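Local coordinates for protein cytochrome P450 (Zobellia galactanivorans, PDB 6G5O) that belongs to the cytochrome P450 family of haem-thiolate proteins and binds protoporphyrin IX containing iron, at residues H328-L331 / G332-H335. Numbering follows the deposited sequence.
Sequences HNCL and GATH. With HEM (protoporphyrin IX containing Fe), chain C.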
# COMPACT_ATOMS: atom_id res chain seq x y z
N HIS A 328 9.68 -1.33 -9.93
CA HIS A 328 9.37 -1.34 -8.50
C HIS A 328 7.93 -1.71 -8.18
O HIS A 328 7.47 -1.45 -7.07
CB HIS A 328 9.74 0.01 -7.90
CG HIS A 328 11.20 0.31 -7.98
ND1 HIS A 328 12.08 -0.05 -6.98
CD2 HIS A 328 11.96 0.90 -8.94
CE1 HIS A 328 13.30 0.34 -7.30
NE2 HIS A 328 13.27 0.89 -8.50
N ASN A 329 7.20 -2.36 -9.10
CA ASN A 329 5.81 -2.68 -8.78
C ASN A 329 5.71 -3.45 -7.46
O ASN A 329 6.59 -4.25 -7.11
CB ASN A 329 5.08 -3.40 -9.92
CG ASN A 329 5.60 -4.81 -10.15
OD1 ASN A 329 6.51 -5.02 -10.97
ND2 ASN A 329 5.06 -5.78 -9.41
N CYS A 330 4.65 -3.15 -6.71
CA CYS A 330 4.51 -3.61 -5.32
C CYS A 330 4.74 -5.11 -5.06
O CYS A 330 3.95 -5.94 -5.53
CB CYS A 330 3.13 -3.25 -4.78
SG CYS A 330 2.89 -3.60 -3.04
N LEU A 331 5.76 -5.41 -4.26
CA LEU A 331 6.01 -6.80 -3.80
C LEU A 331 4.96 -7.33 -2.82
O LEU A 331 4.75 -8.54 -2.73
CB LEU A 331 7.42 -6.91 -3.15
CG LEU A 331 8.59 -7.10 -4.12
CD1 LEU A 331 9.94 -6.99 -3.43
CD2 LEU A 331 8.50 -8.46 -4.77
N GLY A 332 4.35 -6.46 -2.05
CA GLY A 332 3.24 -6.85 -1.15
C GLY A 332 1.89 -7.07 -1.83
O GLY A 332 0.88 -7.35 -1.16
N ALA A 333 1.86 -6.97 -3.16
CA ALA A 333 0.60 -6.93 -3.88
C ALA A 333 -0.19 -8.22 -3.71
O ALA A 333 -1.42 -8.20 -3.52
CB ALA A 333 0.84 -6.64 -5.35
N THR A 334 0.53 -9.34 -3.76
CA THR A 334 -0.06 -10.64 -3.58
C THR A 334 -0.70 -10.84 -2.17
O THR A 334 -1.86 -11.31 -2.04
CB THR A 334 1.00 -11.73 -3.79
OG1 THR A 334 1.64 -11.54 -5.05
CG2 THR A 334 0.33 -13.12 -3.83
N HIS A 335 0.04 -10.46 -1.14
CA HIS A 335 -0.47 -10.48 0.23
C HIS A 335 -1.75 -9.63 0.38
O HIS A 335 -2.81 -10.09 0.91
CB HIS A 335 0.63 -9.94 1.17
CG HIS A 335 0.25 -9.94 2.61
ND1 HIS A 335 0.02 -11.10 3.32
CD2 HIS A 335 0.07 -8.92 3.47
CE1 HIS A 335 -0.32 -10.78 4.55
NE2 HIS A 335 -0.28 -9.46 4.67
CHA HEM C . 6.11 -0.90 -3.74
CHB HEM C . 1.45 0.28 -3.25
CHC HEM C . 0.92 -3.09 0.15
CHD HEM C . 5.65 -3.83 0.11
C1A HEM C . 4.88 -0.31 -3.91
C2A HEM C . 4.59 0.72 -4.86
C3A HEM C . 3.31 1.02 -4.71
C4A HEM C . 2.76 0.23 -3.68
CMA HEM C . 2.59 2.04 -5.54
CAA HEM C . 5.51 1.35 -5.91
CBA HEM C . 6.46 2.32 -5.23
CGA HEM C . 7.45 2.89 -6.22
O1A HEM C . 8.52 3.34 -5.81
O2A HEM C . 7.26 2.90 -7.45
C1B HEM C . 0.91 -0.54 -2.28
C2B HEM C . -0.48 -0.56 -2.02
C3B HEM C . -0.65 -1.50 -1.03
C4B HEM C . 0.71 -2.05 -0.75
CMB HEM C . -1.52 0.32 -2.65
CAB HEM C . -1.84 -2.03 -0.36
CBB HEM C . -3.09 -1.81 -0.71
C1C HEM C . 2.16 -3.60 0.45
C2C HEM C . 2.43 -4.49 1.48
C3C HEM C . 3.79 -4.67 1.51
C4C HEM C . 4.32 -3.88 0.46
CMC HEM C . 1.44 -5.15 2.39
CAC HEM C . 4.58 -5.54 2.40
CBC HEM C . 4.13 -6.32 3.37
C1D HEM C . 6.13 -3.11 -1.00
C2D HEM C . 7.54 -3.18 -1.42
C3D HEM C . 7.68 -2.39 -2.50
C4D HEM C . 6.36 -1.80 -2.70
CMD HEM C . 8.58 -4.04 -0.77
CAD HEM C . 8.96 -2.15 -3.28
CBD HEM C . 9.11 -2.98 -4.57
CGD HEM C . 10.47 -2.70 -5.24
O1D HEM C . 11.18 -1.69 -4.89
O2D HEM C . 10.95 -3.45 -6.15
NA HEM C . 3.74 -0.57 -3.16
NB HEM C . 1.57 -1.41 -1.51
NC HEM C . 3.30 -3.21 -0.15
ND HEM C . 5.48 -2.29 -1.81
FE HEM C . 3.62 -1.86 -1.69
O HOH W 1 3.03 -10.30 -1.34
O HOH W 2 4.11 -10.26 -4.61
O HOH W 3 3.85 -0.09 -0.33
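Cys-330 and Ala-333 meet round a tight turn on the cysteine side of the haem, and the run leading into it starts on a propionate. His-328 comes first: its ring approaches edge-on, and ND1 donates an in-plane, nearly straight hydrogen bond (166°) to HEM O1D at 2.8 Å. His-80 and Arg-272 also hydrogen-bond the haem, while Arg-84 does so to both the haem and the carbonyl of Asn-329. At Cys-330 the sulfur swings anti to the backbone N (chi1 -174°), which carries SG to the iron, 2.3 Å from HEM FE. Water 3 takes the position across the porphyrin, 2.2 Å from FE, so the iron has a ligand on each face. A type I beta turn runs from Cys-330 to Ala-333, closed by a weak hydrogen bond from Ala-333 N to Cys-330 O (3.3 Å), and the methyl of Ala-333 lies against Cys-330 CB, 4.1 Å CB to CB. Leu-331 lays its CB near the haem methyl CMD, the rest of the side chain packing on helix 79-92. Two waters donate to its carbonyl: water 1, 2.8 Å from Leu-331 O, accepts from His-335 N, and water 2 links to Thr-334 OG1. Gly-332 runs close against the porphyrin, its CA 3.5 Å from HEM C3C. This is the cysteine-ligand loop of the P450 fold, delivering the proximal thiolate and passing directly into helix 333-350, the L helix.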